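Local coordinates for protein Poly(A) ribonuclease POP2 (Saccharomyces cerevisiae, PDB 1UOC) that is a 3'-exoribonuclease preferring poly(A) and probably a catalytic subunit of the CCR4-NOT mRNA deadenylase, represented here by the RNase D domain of the protein, at residues Y38-I43 / S86-N91; S155-T160 / M194-D199; D234-P239 / L255-Q260. One frame throughout, in Å; residues are numbered along the deposited sequence.

Contact 1 (Y38-I43 / S86-N91); sequences YNHVSI and SDANGN
His-40 and Ser-86 pair through their backbones in both directions: His-40 N donates to Ser-86 O at 2.8 Å, and Ser-86 N returns a bond to His-40 O at 3.1 Å. This is an antiparallel hydrogen-bonded pair at the start of strand 40-48 and the end of strand 77-86.

The side-chain packing is of two kinds. Ala-88 lies over one face of the His-40 imidazole as a CH-pi contact, its CA 3.7 Å from the ring centroid, while Ala-88 CB lies 3.5 Å from His-40 CE1. Rotation of that ring is restrained by a bond in its own plane, from His-40 ND1 to Asn-39 OD1 at 3.0 Å. Tyr-38 instead has its CG anti to the carbonyl carbon (chi1 -58°), a position from which the ring turns an edge to the loop, with CD2 3.4 Å from Asn-91 O.

Polar bonds within 86-91 shape the loop. Asp-87 O accepts from both Ser-86 OG and Gly-90 N, and Asp-87 OD2 takes Asn-91 N at 2.8 Å from above the carboxylate plane.

Asn-39 and His-40 both face Ser-86, which makes a classic beta bulge, and a type I turn from Asp-87 to Gly-90 follows where strand 77-86 leaves the central sheet.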
loop_
_atom_site.group_PDB
_atom_site.type_symbol
_atom_site.label_atom_id
_atom_site.label_comp_id
_atom_site.label_asym_id
_atom_site.label_seq_id
_atom_site.Cartn_x
_atom_site.Cartn_y
_atom_site.Cartn_z
ATOM N N TYR A 38 -0.133 -12.799 10.887
ATOM C CA TYR A 38 0.351 -12.186 9.664
ATOM C C TYR A 38 0.216 -10.691 9.888
ATOM O O TYR A 38 -0.661 -10.030 9.320
ATOM C CB TYR A 38 -0.474 -12.700 8.491
ATOM C CG TYR A 38 -0.386 -14.208 8.395
ATOM C CD1 TYR A 38 -1.406 -15.026 8.894
ATOM C CD2 TYR A 38 0.759 -14.821 7.877
ATOM C CE1 TYR A 38 -1.288 -16.411 8.884
ATOM C CE2 TYR A 38 0.893 -16.204 7.859
ATOM C CZ TYR A 38 -0.132 -16.993 8.364
ATOM O OH TYR A 38 0.007 -18.363 8.350
ATOM N N ASN A 39 1.111 -10.193 10.747
ATOM C CA ASN A 39 1.132 -8.802 11.183
ATOM C C ASN A 39 1.847 -7.777 10.314
ATOM O O ASN A 39 2.035 -6.634 10.740
ATOM C CB ASN A 39 1.640 -8.712 12.640
ATOM C CG ASN A 39 3.064 -9.272 12.827
ATOM O OD1 ASN A 39 3.821 -9.430 11.867
ATOM N ND2 ASN A 39 3.432 -9.555 14.081
ATOM N N HIS A 40 2.260 -8.174 9.115
ATOM C CA HIS A 40 2.895 -7.241 8.176
ATOM C C HIS A 40 1.840 -6.982 7.092
ATOM O O HIS A 40 1.335 -7.912 6.466
ATOM C CB HIS A 40 4.169 -7.841 7.562
ATOM C CG HIS A 40 5.382 -7.709 8.434
ATOM N ND1 HIS A 40 5.439 -8.213 9.719
ATOM C CD2 HIS A 40 6.575 -7.106 8.214
ATOM C CE1 HIS A 40 6.614 -7.919 10.250
ATOM N NE2 HIS A 40 7.322 -7.247 9.361
ATOM N N VAL A 41 1.505 -5.713 6.895
ATOM C CA VAL A 41 0.482 -5.307 5.937
ATOM C C VAL A 41 1.016 -4.318 4.898
ATOM O O VAL A 41 1.560 -3.269 5.254
ATOM C CB VAL A 41 -0.682 -4.592 6.662
ATOM C CG1 VAL A 41 -1.906 -4.485 5.750
ATOM C CG2 VAL A 41 -1.013 -5.333 7.940
ATOM N N SER A 42 0.848 -4.641 3.621
ATOM C CA SER A 42 1.286 -3.740 2.556
ATOM C C SER A 42 0.026 -3.112 1.969
ATOM O O SER A 42 -1.052 -3.713 2.005
ATOM C CB SER A 42 2.013 -4.507 1.464
ATOM O OG SER A 42 1.131 -5.452 0.889
ATOM N N ILE A 43 0.161 -1.903 1.446
ATOM C CA ILE A 43 -0.970 -1.213 0.853
ATOM C C ILE A 43 -0.615 -0.555 -0.475
ATOM O O ILE A 43 0.493 -0.061 -0.669
ATOM C CB ILE A 43 -1.536 -0.135 1.805
ATOM C CG1 ILE A 43 -2.672 0.622 1.110
ATOM C CG2 ILE A 43 -0.418 0.813 2.254
ATOM C CD1 ILE A 43 -3.247 1.741 1.930
ATOM N N SER A 86 1.207 -10.874 5.671
ATOM C CA SER A 86 2.188 -11.940 5.839
ATOM C C SER A 86 2.907 -11.697 7.161
ATOM O O SER A 86 2.722 -10.648 7.787
ATOM C CB SER A 86 3.218 -11.944 4.710
ATOM O OG SER A 86 4.237 -10.981 4.967
ATOM N N ASP A 87 3.717 -12.662 7.594
ATOM C CA ASP A 87 4.482 -12.487 8.823
ATOM C C ASP A 87 5.787 -11.804 8.410
ATOM O O ASP A 87 5.966 -11.473 7.236
ATOM C CB ASP A 87 4.730 -13.844 9.523
ATOM C CG ASP A 87 5.666 -14.775 8.746
ATOM O OD1 ASP A 87 5.763 -15.954 9.152
ATOM O OD2 ASP A 87 6.305 -14.354 7.756
ATOM N N ALA A 88 6.694 -11.598 9.355
ATOM C CA ALA A 88 7.950 -10.914 9.063
ATOM C C ALA A 88 8.822 -11.615 8.022
ATOM O O ALA A 88 9.594 -10.967 7.318
ATOM C CB ALA A 88 8.750 -10.707 10.367
ATOM N N ASN A 89 8.693 -12.930 7.910
ATOM C CA ASN A 89 9.505 -13.674 6.952
ATOM C C ASN A 89 8.823 -13.907 5.623
ATOM O O ASN A 89 9.311 -14.689 4.805
ATOM C CB ASN A 89 9.923 -15.012 7.549
ATOM C CG ASN A 89 10.881 -14.850 8.709
ATOM O OD1 ASN A 89 10.597 -15.284 9.824
ATOM N ND2 ASN A 89 12.024 -14.218 8.453
ATOM N N GLY A 90 7.692 -13.242 5.411
ATOM C CA GLY A 90 6.983 -13.386 4.152
ATOM C C GLY A 90 6.102 -14.615 4.025
ATOM O O GLY A 90 5.587 -14.896 2.941
ATOM N N ASN A 91 5.931 -15.357 5.118
ATOM C CA ASN A 91 5.077 -16.536 5.104
ATOM C C ASN A 91 3.634 -16.063 5.067
ATOM O O ASN A 91 3.305 -15.011 5.626
ATOM C CB ASN A 91 5.281 -17.369 6.364
ATOM C CG ASN A 91 6.695 -17.874 6.504
ATOM O OD1 ASN A 91 7.221 -17.957 7.615
ATOM N ND2 ASN A 91 7.319 -18.232 5.381
#

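Contact 2 (S155-T160 / M194-D199); sequences SVTWIT and MPNFYD
The side chains of Trp-158 and Met-194 form the tight side, crossing at about a right angle, with Met-194 SD 3.9 Å from the centroid of the five-membered ring and over its face, a Met-aromatic contact. Met-194 CG, anti to the carbonyl carbon (chi1 -56°), is placed over the same ring, and Trp-158 CB presses on Phe-197 CB at 3.6 Å. Trp-158 NE1 donates to Leu-150 O. An alanine in place of Trp-158 would probably leave a gap beside Met-194 SD and Leu-150 O without the NE1 donor.

The strands run parallel, 15° between their short axes. Trp-158 N donates to Asn-196 O at 2.8 Å, Tyr-198 N to Trp-158 O at 2.7 Å, and Thr-160 N to Tyr-198 O.

The more solvent-facing side is that of the partly exposed Asn-196 and Tyr-198. Thr-157 CG2 meets the edge of the Tyr-198 ring, and Asn-196 ND2 donates to Asp-154 O. Ahead of the strands, at the edge of the Trp-158 ring, a water links Val-156 O to Asn-196 N.

Asp-199 caps helix 200-207, OD1 accepting from Leu-202 N, while OD2 takes Ala-163 N. Strand 157-160 lies between outermost strand 197-199 and strand 40-48; from helix 165-174, Leu-167 packs on Met-194 and Phe-197, and Asp-166, a predicted catalytic metal ligand, on Thr-160.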
loop_
_atom_site.group_PDB
_atom_site.type_symbol
_atom_site.label_atom_id
_atom_site.label_comp_id
_atom_site.label_asym_id
_atom_site.label_seq_id
_atom_site.Cartn_x
_atom_site.Cartn_y
_atom_site.Cartn_z
ATOM N N SER A 155 2.439 -3.545 16.994
ATOM C CA SER A 155 2.825 -4.933 16.739
ATOM C C SER A 155 2.521 -5.250 15.273
ATOM O O SER A 155 2.817 -6.335 14.784
ATOM C CB SER A 155 2.087 -5.911 17.672
ATOM O OG SER A 155 0.687 -5.884 17.476
ATOM N N VAL A 156 1.926 -4.275 14.591
ATOM C CA VAL A 156 1.584 -4.377 13.180
ATOM C C VAL A 156 2.525 -3.440 12.420
ATOM O O VAL A 156 2.654 -2.257 12.748
ATOM C CB VAL A 156 0.111 -3.958 12.916
ATOM C CG1 VAL A 156 -0.152 -3.876 11.415
ATOM C CG2 VAL A 156 -0.837 -4.959 13.541
ATOM N N THR A 157 3.170 -3.983 11.397
ATOM C CA THR A 157 4.115 -3.237 10.575
ATOM C C THR A 157 3.509 -2.938 9.206
ATOM O O THR A 157 3.168 -3.852 8.457
ATOM C CB THR A 157 5.407 -4.058 10.382
ATOM O OG1 THR A 157 5.997 -4.322 11.660
ATOM C CG2 THR A 157 6.401 -3.318 9.509
ATOM N N TRP A 158 3.362 -1.661 8.875
ATOM C CA TRP A 158 2.809 -1.297 7.571
ATOM C C TRP A 158 3.919 -1.114 6.557
ATOM O O TRP A 158 4.973 -0.570 6.871
ATOM C CB TRP A 158 1.985 -0.010 7.654
ATOM C CG TRP A 158 0.600 -0.198 8.216
ATOM C CD1 TRP A 158 0.235 -0.207 9.531
ATOM C CD2 TRP A 158 -0.606 -0.369 7.467
ATOM N NE1 TRP A 158 -1.127 -0.365 9.649
ATOM C CE2 TRP A 158 -1.667 -0.469 8.395
ATOM C CE3 TRP A 158 -0.894 -0.448 6.097
ATOM C CZ2 TRP A 158 -3.000 -0.648 7.998
ATOM C CZ3 TRP A 158 -2.228 -0.628 5.694
ATOM C CH2 TRP A 158 -3.261 -0.726 6.644
ATOM N N ILE A 159 3.674 -1.576 5.338
ATOM C CA ILE A 159 4.638 -1.494 4.239
ATOM C C ILE A 159 4.009 -0.672 3.125
ATOM O O ILE A 159 2.879 -0.941 2.715
ATOM C CB ILE A 159 4.979 -2.898 3.687
ATOM C CG1 ILE A 159 5.492 -3.790 4.818
ATOM C CG2 ILE A 159 6.016 -2.791 2.561
ATOM C CD1 ILE A 159 6.777 -3.288 5.464
ATOM N N THR A 160 4.741 0.321 2.634
ATOM C CA THR A 160 4.239 1.194 1.591
ATOM C C THR A 160 5.318 1.471 0.565
ATOM O O THR A 160 6.489 1.161 0.780
ATOM C CB THR A 160 3.780 2.528 2.200
ATOM O OG1 THR A 160 3.222 3.354 1.173
ATOM C CG2 THR A 160 4.973 3.247 2.844
ATOM N N MET A 194 -0.402 4.645 12.305
ATOM C CA MET A 194 0.529 3.596 11.891
ATOM C C MET A 194 1.844 3.802 12.620
ATOM O O MET A 194 2.804 4.340 12.059
ATOM C CB MET A 194 0.775 3.648 10.374
ATOM C CG MET A 194 -0.468 3.559 9.526
ATOM S SD MET A 194 -0.083 3.434 7.770
ATOM C CE MET A 194 0.939 4.854 7.594
ATOM N N PRO A 195 1.897 3.388 13.894
ATOM C CA PRO A 195 3.086 3.515 14.750
ATOM C C PRO A 195 4.301 2.707 14.300
ATOM O O PRO A 195 5.393 2.848 14.853
ATOM C CB PRO A 195 2.568 3.074 16.125
ATOM C CG PRO A 195 1.469 2.082 15.773
ATOM C CD PRO A 195 0.775 2.767 14.623
ATOM N N ASN A 196 4.116 1.865 13.293
ATOM C CA ASN A 196 5.218 1.033 12.812
ATOM C C ASN A 196 5.075 0.854 11.306
ATOM O O ASN A 196 4.268 0.052 10.846
ATOM C CB ASN A 196 5.160 -0.325 13.533
ATOM C CG ASN A 196 6.379 -1.186 13.283
ATOM O OD1 ASN A 196 7.272 -0.828 12.516
ATOM N ND2 ASN A 196 6.417 -2.342 13.933
ATOM N N PHE A 197 5.841 1.603 10.523
ATOM C CA PHE A 197 5.708 1.463 9.085
ATOM C C PHE A 197 6.976 1.752 8.299
ATOM O O PHE A 197 7.896 2.413 8.779
ATOM C CB PHE A 197 4.542 2.336 8.586
ATOM C CG PHE A 197 4.906 3.775 8.317
ATOM C CD1 PHE A 197 5.556 4.132 7.142
ATOM C CD2 PHE A 197 4.573 4.773 9.225
ATOM C CE1 PHE A 197 5.871 5.457 6.869
ATOM C CE2 PHE A 197 4.882 6.109 8.966
ATOM C CZ PHE A 197 5.535 6.452 7.783
ATOM N N TYR A 198 7.027 1.229 7.084
ATOM C CA TYR A 198 8.178 1.440 6.217
ATOM C C TYR A 198 7.793 1.812 4.796
ATOM O O TYR A 198 6.791 1.344 4.262
ATOM C CB TYR A 198 9.046 0.185 6.141
ATOM C CG TYR A 198 9.745 -0.172 7.424
ATOM C CD1 TYR A 198 9.073 -0.841 8.445
ATOM C CD2 TYR A 198 11.082 0.179 7.629
ATOM C CE1 TYR A 198 9.721 -1.153 9.649
ATOM C CE2 TYR A 198 11.734 -0.126 8.822
ATOM C CZ TYR A 198 11.052 -0.791 9.827
ATOM O OH TYR A 198 11.700 -1.083 11.005
ATOM N N ASP A 199 8.594 2.679 4.196
ATOM C CA ASP A 199 8.385 3.055 2.810
ATOM C C ASP A 199 9.470 2.241 2.103
ATOM O O ASP A 199 10.655 2.589 2.154
ATOM C CB ASP A 199 8.643 4.540 2.578
ATOM C CG ASP A 199 8.316 4.954 1.164
ATOM O OD1 ASP A 199 8.551 4.139 0.245
ATOM O OD2 ASP A 199 7.830 6.089 0.965
HETATM O O HOH W 1 1.570 0.208 12.437
#

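Contact 3 (D234-P239 / L255-Q260); sequences DELGLP and LLSFCQ
Leu-236 and Ser-257 bring the backbones to their nearest approach, CA to CA 7.2 Å, where the chain leaving helix 229-235 passes helix 247-264; Gly-237, at positive phi (76°), ends the first helix in a Schellman motif, its N bonded to Asp-234 O.

No hydrogen bond spans the two segments, and two leucines carry the contact. Leu-236 divides its methyls: CD1 rests against the Ser-257 backbone, 3.7 Å from Ser-257 O, and also touches Ser-257 CB at 3.9 Å, while CD2 meets Gln-260 CG at 3.9 Å. The side chains of Leu-236 and Gln-260 run antiparallel alongside each other. With CG anti to the backbone N (chi1 -175°), the Gln-260 methylene is placed against Leu-236 CD2, and the chain then bends at chi2.

Leu-238 approaches the preceding part of the helix. Its CD1 lies 3.7 Å from Ser-257 OG, and its CD2 makes a looser apolar contact with Leu-256 CD2 at 4.5 Å. The serine hydroxyl thus sits among leucine methyls, CD1 of Leu-236 being 4.0 Å from Ser-257 OG; its polar need is met within its own helix, by a hydrogen bond to Leu-253 O.

Phe-7 adds to the packing by touching Leu-238 and Gln-260. The arrangement is a helix C-terminus closed by a Schellman turn, with leucines in and after the turn packing on the flank of a neighbouring helix.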
loop_
_atom_site.group_PDB
_atom_site.type_symbol
_atom_site.label_atom_id
_atom_site.label_comp_id
_atom_site.label_asym_id
_atom_site.label_seq_id
_atom_site.Cartn_x
_atom_site.Cartn_y
_atom_site.Cartn_z
ATOM N N ASP A 234 12.464 -7.207 -9.979
ATOM C CA ASP A 234 13.311 -7.935 -10.919
ATOM C C ASP A 234 14.627 -8.343 -10.270
ATOM O O ASP A 234 15.023 -9.507 -10.349
ATOM C CB ASP A 234 13.605 -7.102 -12.166
ATOM C CG ASP A 234 12.384 -6.913 -13.033
ATOM O OD1 ASP A 234 11.574 -7.863 -13.127
ATOM O OD2 ASP A 234 12.247 -5.827 -13.639
ATOM N N GLU A 235 15.300 -7.395 -9.621
ATOM C CA GLU A 235 16.574 -7.695 -8.969
ATOM C C GLU A 235 16.443 -8.815 -7.943
ATOM O O GLU A 235 17.411 -9.509 -7.647
ATOM C CB GLU A 235 17.137 -6.461 -8.266
ATOM C CG GLU A 235 17.432 -5.283 -9.169
ATOM C CD GLU A 235 18.262 -4.226 -8.460
ATOM O OE1 GLU A 235 18.446 -3.131 -9.035
ATOM O OE2 GLU A 235 18.740 -4.493 -7.331
ATOM N N LEU A 236 15.259 -8.978 -7.373
ATOM C CA LEU A 236 15.066 -10.035 -6.393
ATOM C C LEU A 236 14.694 -11.313 -7.129
ATOM O O LEU A 236 14.551 -12.382 -6.531
ATOM C CB LEU A 236 13.973 -9.648 -5.398
ATOM C CG LEU A 236 14.378 -8.575 -4.389
ATOM C CD1 LEU A 236 13.143 -7.960 -3.746
ATOM C CD2 LEU A 236 15.294 -9.197 -3.349
ATOM N N GLY A 237 14.535 -11.184 -8.443
ATOM C CA GLY A 237 14.200 -12.326 -9.269
ATOM C C GLY A 237 12.768 -12.821 -9.217
ATOM O O GLY A 237 12.537 -14.030 -9.258
ATOM N N LEU A 238 11.809 -11.906 -9.129
ATOM C CA LEU A 238 10.395 -12.278 -9.100
ATOM C C LEU A 238 9.843 -12.215 -10.519
ATOM O O LEU A 238 9.937 -11.183 -11.184
ATOM C CB LEU A 238 9.609 -11.324 -8.200
ATOM C CG LEU A 238 9.637 -11.598 -6.699
ATOM C CD1 LEU A 238 9.433 -10.286 -5.964
ATOM C CD2 LEU A 238 8.570 -12.633 -6.330
ATOM N N PRO A 239 9.260 -13.323 -11.006
ATOM C CA PRO A 239 8.701 -13.364 -12.359
ATOM C C PRO A 239 7.661 -12.281 -12.576
ATOM O O PRO A 239 6.951 -11.906 -11.654
ATOM C CB PRO A 239 8.093 -14.764 -12.438
ATOM C CG PRO A 239 9.007 -15.552 -11.582
ATOM C CD PRO A 239 9.185 -14.652 -10.378
ATOM N N LEU A 255 4.848 -6.390 -0.635
ATOM C CA LEU A 255 5.117 -7.195 0.562
ATOM C C LEU A 255 6.143 -8.322 0.324
ATOM O O LEU A 255 7.005 -8.585 1.163
ATOM C CB LEU A 255 3.805 -7.795 1.072
ATOM C CG LEU A 255 3.858 -8.546 2.394
ATOM C CD1 LEU A 255 4.270 -7.565 3.502
ATOM C CD2 LEU A 255 2.505 -9.180 2.696
ATOM N N LEU A 256 6.023 -8.996 -0.816
ATOM C CA LEU A 256 6.935 -10.085 -1.181
ATOM C C LEU A 256 8.345 -9.521 -1.261
ATOM O O LEU A 256 9.302 -10.099 -0.748
ATOM C CB LEU A 256 6.538 -10.644 -2.553
ATOM C CG LEU A 256 5.951 -12.043 -2.742
ATOM C CD1 LEU A 256 5.362 -12.573 -1.450
ATOM C CD2 LEU A 256 4.911 -11.971 -3.867
ATOM N N SER A 257 8.455 -8.373 -1.919
ATOM C CA SER A 257 9.733 -7.710 -2.086
ATOM C C SER A 257 10.301 -7.250 -0.752
ATOM O O SER A 257 11.481 -7.442 -0.483
ATOM C CB SER A 257 9.592 -6.523 -3.048
ATOM O OG SER A 257 9.268 -6.975 -4.354
ATOM N N PHE A 258 9.465 -6.655 0.092
ATOM C CA PHE A 258 9.941 -6.195 1.391
ATOM C C PHE A 258 10.523 -7.340 2.211
ATOM O O PHE A 258 11.633 -7.253 2.724
ATOM C CB PHE A 258 8.809 -5.559 2.205
ATOM C CG PHE A 258 9.241 -5.107 3.554
ATOM C CD1 PHE A 258 9.918 -3.900 3.712
ATOM C CD2 PHE A 258 9.051 -5.922 4.667
ATOM C CE1 PHE A 258 10.410 -3.514 4.964
ATOM C CE2 PHE A 258 9.537 -5.550 5.919
ATOM C CZ PHE A 258 10.222 -4.338 6.068
ATOM N N CYS A 259 9.750 -8.408 2.355
ATOM C CA CYS A 259 10.188 -9.538 3.145
ATOM C C CYS A 259 11.411 -10.271 2.575
ATOM O O CYS A 259 12.233 -10.784 3.334
ATOM C CB CYS A 259 9.010 -10.496 3.343
ATOM S SG CYS A 259 7.688 -9.788 4.354
ATOM N N GLN A 260 11.533 -10.319 1.253
ATOM C CA GLN A 260 12.670 -10.987 0.635
ATOM C C GLN A 260 13.908 -10.102 0.737
ATOM O O GLN A 260 14.984 -10.567 1.127
ATOM C CB GLN A 260 12.379 -11.298 -0.829
ATOM C CG GLN A 260 13.476 -12.108 -1.485
ATOM C CD GLN A 260 13.448 -13.571 -1.069
ATOM O OE1 GLN A 260 13.120 -13.906 0.073
ATOM N NE2 GLN A 260 13.802 -14.454 -1.998
#

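The three contacts follow one another along the chain, each closing before the next opens. Contacts 1 and 2 have centres about 10 Å apart and share the mixed sheet: strand 40-48 lies directly beside strand 157-160, joined by backbone bonds of Val-41 to Thr-157 and Ile-159. Contact 3 lies about 13 Å from contact 1 and about 18 Å from contact 2, centre to centre. Its helix 247-264 packs on the sheet, with Leu-255 against Ser-42 and Ser-86 and Phe-258 against Ile-159 and Tyr-198. Predicted catalytic metal ligands lie on strand 40-48 (Ser-44, Glu-46), on this helix (Gln-250) and on helix 165-174 (Asp-166, beside Thr-160 of contact 2), consistent with a DEDD nuclease core.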